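Local structure of calcium-regulated actin-bundling protein (Dictyostelium discoideum, 4X3N) at residues 96-107 with 129-140. The protein binds and bundles actin filaments in a calcium-regulated manner and may contribute to the structure and reorganization of filopodia and pseudopodia. Sequence-based numbering, arbitrary orientation.
Sequences FDIALYFYEQLC and MLTALKRKQELR
Leu139 is the bump of helix 132-143 that fills a hollow formed by Phe96, Ala99 and Tyr103. Its CB sits over the centre of the Phe96 ring, 4.0 Å from the centroid, a CH-pi contact; CD1 reaches Ala99 CB at 3.8 Å, and CD2 turns to CE2 of Tyr103. Beside it Leu100 CD1 lies against Ala132 CB at 4.0 Å. One helix turn before Leu139, Arg135 lies flat: with CG anti to the backbone N (chi1 -173°) and bends further out, its guanidinium is sandwiched between Leu130 CD1 and Tyr103 CB, 19° from the tyrosine ring plane, NH2 being 3.4 Å from Tyr103 CD1. A hydrogen bond to the Gln128 backbone carbonyl anchors NH2. Were Arg135 an alanine, that carbonyl would probably lose this donor and a gap would open beside Tyr103. Farther along, Met129 SD rests on Cys107 CB (3.6 Å). The axes of 96-107 and 132-140 lie 113° apart, and at the Phe96 end the contact reaches Asp144 of the EF-hand calcium loop. There Lys136 NZ meets Asp97 OD1 from above the carboxylate plane at 2.6 Å, a salt bridge; Asp97 also pairs with Arg140 of a second subunit. The chemistry implies an apolar patch round Leu139, a buried guanidinium beside it and a salt bridge at its rim.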
loop_
_atom_site.group_PDB
_atom_site.type_symbol
_atom_site.label_atom_id
_atom_site.label_comp_id
_atom_site.label_asym_id
_atom_site.label_seq_id
_atom_site.Cartn_x
_atom_site.Cartn_y
_atom_site.Cartn_z
ATOM N N PHE A 96 -4.572 9.032 1.532
ATOM C CA PHE A 96 -5.670 9.980 1.675
ATOM C C PHE A 96 -6.687 9.625 2.807
ATOM O O PHE A 96 -7.302 10.532 3.455
ATOM C CB PHE A 96 -6.408 10.154 0.332
ATOM C CG PHE A 96 -5.698 10.992 -0.701
ATOM C CD1 PHE A 96 -4.452 11.524 -0.508
ATOM C CD2 PHE A 96 -6.309 11.176 -1.928
ATOM C CE1 PHE A 96 -3.838 12.241 -1.501
ATOM C CE2 PHE A 96 -5.704 11.908 -2.921
ATOM C CZ PHE A 96 -4.465 12.455 -2.709
ATOM N N ASP A 97 -6.859 8.344 3.101
ATOM C CA ASP A 97 -7.771 8.009 4.170
ATOM C C ASP A 97 -7.141 8.395 5.514
ATOM O O ASP A 97 -7.823 8.968 6.381
ATOM C CB ASP A 97 -8.170 6.540 4.144
ATOM C CG ASP A 97 -9.137 6.222 3.022
ATOM O OD1 ASP A 97 -10.004 7.048 2.683
ATOM O OD2 ASP A 97 -9.012 5.142 2.480
ATOM N N ILE A 98 -5.860 8.055 5.699
ATOM C CA ILE A 98 -5.198 8.436 6.905
ATOM C C ILE A 98 -5.050 9.995 7.048
ATOM O O ILE A 98 -5.208 10.525 8.142
ATOM C CB ILE A 98 -3.841 7.748 7.028
ATOM C CG1 ILE A 98 -3.964 6.226 6.941
ATOM C CG2 ILE A 98 -3.216 8.117 8.341
ATOM C CD1 ILE A 98 -4.923 5.576 7.946
ATOM N N ALA A 99 -4.749 10.704 5.953
ATOM C CA ALA A 99 -4.757 12.163 5.921
ATOM C C ALA A 99 -6.045 12.751 6.391
ATOM O O ALA A 99 -6.082 13.731 7.176
ATOM C CB ALA A 99 -4.428 12.698 4.529
ATOM N N LEU A 100 -7.130 12.186 5.914
ATOM C CA LEU A 100 -8.432 12.552 6.398
ATOM C C LEU A 100 -8.573 12.470 7.920
ATOM O O LEU A 100 -9.084 13.374 8.557
ATOM C CB LEU A 100 -9.453 11.675 5.689
ATOM C CG LEU A 100 -10.856 12.189 5.686
ATOM C CD1 LEU A 100 -11.665 11.604 4.541
ATOM C CD2 LEU A 100 -11.483 11.845 7.025
ATOM N N TYR A 101 -8.120 11.399 8.531
ATOM C CA TYR A 101 -8.165 11.296 9.978
ATOM C C TYR A 101 -7.249 12.376 10.603
ATOM O O TYR A 101 -7.551 12.924 11.670
ATOM C CB TYR A 101 -7.682 9.900 10.487
ATOM C CG TYR A 101 -8.531 8.648 10.216
ATOM C CD1 TYR A 101 -9.912 8.654 10.359
ATOM C CD2 TYR A 101 -7.928 7.419 9.975
ATOM C CE1 TYR A 101 -10.688 7.483 10.166
ATOM C CE2 TYR A 101 -8.670 6.238 9.821
ATOM C CZ TYR A 101 -10.067 6.261 9.916
ATOM O OH TYR A 101 -10.818 5.082 9.736
ATOM N N PHE A 102 -6.109 12.649 9.987
ATOM C CA PHE A 102 -5.217 13.725 10.422
ATOM C C PHE A 102 -5.933 15.053 10.461
ATOM O O PHE A 102 -5.997 15.702 11.505
ATOM C CB PHE A 102 -3.945 13.757 9.554
ATOM C CG PHE A 102 -3.165 15.028 9.615
ATOM C CD1 PHE A 102 -2.521 15.390 10.739
ATOM C CD2 PHE A 102 -3.032 15.822 8.484
ATOM C CE1 PHE A 102 -1.788 16.551 10.786
ATOM C CE2 PHE A 102 -2.318 17.010 8.516
ATOM C CZ PHE A 102 -1.677 17.374 9.671
ATOM N N TYR A 103 -6.538 15.449 9.377
ATOM C CA TYR A 103 -7.133 16.760 9.340
ATOM C C TYR A 103 -8.337 16.842 10.278
ATOM O O TYR A 103 -8.599 17.879 10.875
ATOM C CB TYR A 103 -7.590 17.079 7.932
ATOM C CG TYR A 103 -6.549 17.677 7.066
ATOM C CD1 TYR A 103 -6.290 19.044 7.103
ATOM C CD2 TYR A 103 -5.821 16.865 6.204
ATOM C CE1 TYR A 103 -5.298 19.597 6.299
ATOM C CE2 TYR A 103 -4.855 17.380 5.407
ATOM C CZ TYR A 103 -4.580 18.745 5.451
ATOM O OH TYR A 103 -3.620 19.213 4.619
ATOM N N GLU A 104 -9.080 15.741 10.376
ATOM C CA GLU A 104 -10.205 15.687 11.302
ATOM C C GLU A 104 -9.790 15.817 12.724
ATOM O O GLU A 104 -10.402 16.532 13.459
ATOM C CB GLU A 104 -11.046 14.449 11.097
ATOM C CG GLU A 104 -11.835 14.623 9.808
ATOM C CD GLU A 104 -12.831 13.508 9.582
ATOM O OE1 GLU A 104 -12.760 12.463 10.314
ATOM O OE2 GLU A 104 -13.621 13.672 8.624
ATOM N N GLN A 105 -8.710 15.164 13.099
ATOM C CA GLN A 105 -8.177 15.307 14.430
ATOM C C GLN A 105 -7.677 16.734 14.689
ATOM O O GLN A 105 -7.919 17.247 15.767
ATOM C CB GLN A 105 -7.136 14.227 14.724
ATOM C CG GLN A 105 -6.477 14.298 16.082
ATOM C CD GLN A 105 -7.460 14.409 17.260
ATOM O OE1 GLN A 105 -8.555 13.812 17.261
ATOM N NE2 GLN A 105 -7.051 15.169 18.282
ATOM N N LEU A 106 -7.061 17.392 13.703
ATOM C CA LEU A 106 -6.639 18.757 13.836
ATOM C C LEU A 106 -7.777 19.693 14.174
ATOM O O LEU A 106 -7.647 20.568 15.037
ATOM C CB LEU A 106 -6.053 19.286 12.541
ATOM C CG LEU A 106 -4.570 19.102 12.267
ATOM C CD1 LEU A 106 -4.221 19.758 10.945
ATOM C CD2 LEU A 106 -3.662 19.604 13.412
ATOM N N CYS A 107 -8.866 19.520 13.458
ATOM C CA CYS A 107 -10.039 20.345 13.621
ATOM C C CYS A 107 -10.655 20.076 14.977
ATOM O O CYS A 107 -11.074 21.001 15.629
ATOM C CB CYS A 107 -11.072 20.055 12.524
ATOM S SG CYS A 107 -10.612 20.556 10.846
ATOM N N MET A 129 -12.749 22.923 8.661
ATOM C CA MET A 129 -13.537 21.704 8.742
ATOM C C MET A 129 -14.081 21.463 7.338
ATOM O O MET A 129 -14.454 22.400 6.649
ATOM C CB MET A 129 -14.688 21.845 9.756
ATOM C CG MET A 129 -15.355 20.529 10.103
ATOM S SD MET A 129 -14.382 19.550 11.279
ATOM C CE MET A 129 -13.744 18.132 10.343
ATOM N N LEU A 130 -14.116 20.213 6.917
ATOM C CA LEU A 130 -14.673 19.887 5.629
ATOM C C LEU A 130 -15.289 18.532 5.680
ATOM O O LEU A 130 -14.786 17.651 6.404
ATOM C CB LEU A 130 -13.562 19.832 4.595
ATOM C CG LEU A 130 -12.798 21.062 4.210
ATOM C CD1 LEU A 130 -11.735 20.597 3.242
ATOM C CD2 LEU A 130 -13.735 22.081 3.559
ATOM N N THR A 131 -16.327 18.309 4.872
ATOM C CA THR A 131 -16.820 16.927 4.728
ATOM C C THR A 131 -15.731 16.032 4.117
ATOM O O THR A 131 -14.775 16.507 3.498
ATOM C CB THR A 131 -18.014 16.814 3.798
ATOM O OG1 THR A 131 -17.588 17.131 2.485
ATOM C CG2 THR A 131 -19.105 17.790 4.182
ATOM N N ALA A 132 -15.930 14.725 4.236
ATOM C CA ALA A 132 -14.990 13.762 3.736
ATOM C C ALA A 132 -14.743 13.957 2.271
ATOM O O ALA A 132 -13.606 13.870 1.801
ATOM C CB ALA A 132 -15.509 12.364 3.980
ATOM N N LEU A 133 -15.833 14.178 1.557
ATOM C CA LEU A 133 -15.822 14.372 0.146
ATOM C C LEU A 133 -14.992 15.601 -0.235
ATOM O O LEU A 133 -14.155 15.536 -1.149
ATOM C CB LEU A 133 -17.272 14.569 -0.362
ATOM C CG LEU A 133 -17.353 14.888 -1.859
ATOM C CD1 LEU A 133 -17.401 13.532 -2.544
ATOM C CD2 LEU A 133 -18.521 15.800 -2.303
ATOM N N LYS A 134 -15.292 16.739 0.394
ATOM C CA LYS A 134 -14.588 17.993 0.106
ATOM C C LYS A 134 -13.097 17.884 0.483
ATOM O O LYS A 134 -12.219 18.375 -0.200
ATOM C CB LYS A 134 -15.188 19.120 0.922
ATOM C CG LYS A 134 -16.637 19.372 0.627
ATOM C CD LYS A 134 -16.805 20.109 -0.672
ATOM C CE LYS A 134 -17.939 21.110 -0.478
ATOM N NZ LYS A 134 -18.302 21.806 -1.737
ATOM N N ARG A 135 -12.850 17.243 1.605
ATOM C CA ARG A 135 -11.491 16.998 2.047
ATOM C C ARG A 135 -10.697 16.289 0.940
ATOM O O ARG A 135 -9.676 16.765 0.558
ATOM C CB ARG A 135 -11.471 16.122 3.293
ATOM C CG ARG A 135 -10.119 15.950 3.937
ATOM C CD ARG A 135 -10.134 16.664 5.249
ATOM N NE ARG A 135 -9.639 17.995 5.108
ATOM C CZ ARG A 135 -9.805 18.975 5.995
ATOM N NH1 ARG A 135 -10.486 18.811 7.131
ATOM N NH2 ARG A 135 -9.252 20.142 5.721
ATOM N N LYS A 136 -11.158 15.152 0.443
ATOM C CA LYS A 136 -10.341 14.377 -0.518
ATOM C C LYS A 136 -10.140 15.116 -1.797
ATOM O O LYS A 136 -9.095 15.083 -2.395
ATOM C CB LYS A 136 -10.944 12.990 -0.797
ATOM C CG LYS A 136 -10.676 12.040 0.338
ATOM C CD LYS A 136 -10.744 10.638 -0.155
ATOM C CE LYS A 136 -10.303 9.702 0.938
ATOM N NZ LYS A 136 -10.440 8.342 0.419
ATOM N N GLN A 137 -11.145 15.865 -2.178
ATOM C CA GLN A 137 -11.059 16.765 -3.321
ATOM C C GLN A 137 -10.022 17.885 -3.112
ATOM O O GLN A 137 -9.285 18.247 -4.049
ATOM C CB GLN A 137 -12.427 17.388 -3.536
ATOM C CG GLN A 137 -12.581 18.247 -4.795
ATOM C CD GLN A 137 -13.971 18.937 -4.828
ATOM O OE1 GLN A 137 -14.956 18.479 -4.212
ATOM N NE2 GLN A 137 -14.043 20.043 -5.545
ATOM N N GLU A 138 -9.906 18.392 -1.892
ATOM C CA GLU A 138 -8.836 19.382 -1.655
ATOM C C GLU A 138 -7.451 18.700 -1.676
ATOM O O GLU A 138 -6.511 19.266 -2.118
ATOM C CB GLU A 138 -9.020 20.070 -0.330
ATOM C CG GLU A 138 -8.044 21.212 -0.073
ATOM C CD GLU A 138 -8.552 22.115 1.035
ATOM O OE1 GLU A 138 -9.135 23.160 0.684
ATOM O OE2 GLU A 138 -8.414 21.756 2.227
ATOM N N LEU A 139 -7.352 17.500 -1.152
ATOM C CA LEU A 139 -6.039 16.804 -1.148
ATOM C C LEU A 139 -5.540 16.654 -2.567
ATOM O O LEU A 139 -4.409 16.938 -2.884
ATOM C CB LEU A 139 -6.162 15.401 -0.493
ATOM C CG LEU A 139 -6.586 15.369 0.977
ATOM C CD1 LEU A 139 -6.446 13.968 1.531
ATOM C CD2 LEU A 139 -5.798 16.332 1.837
ATOM N N ARG A 140 -6.439 16.171 -3.409
ATOM C CA ARG A 140 -6.239 15.882 -4.801
ATOM C C ARG A 140 -6.013 17.116 -5.670
ATOM O O ARG A 140 -5.157 17.100 -6.532
ATOM C CB ARG A 140 -7.527 15.181 -5.273
ATOM C CG ARG A 140 -7.505 14.539 -6.591
ATOM C CD ARG A 140 -8.826 13.813 -6.750
ATOM N NE ARG A 140 -8.816 12.567 -5.980
ATOM C CZ ARG A 140 -9.788 12.180 -5.165
ATOM N NH1 ARG A 140 -10.893 12.931 -5.010
ATOM N NH2 ARG A 140 -9.664 10.999 -4.553
#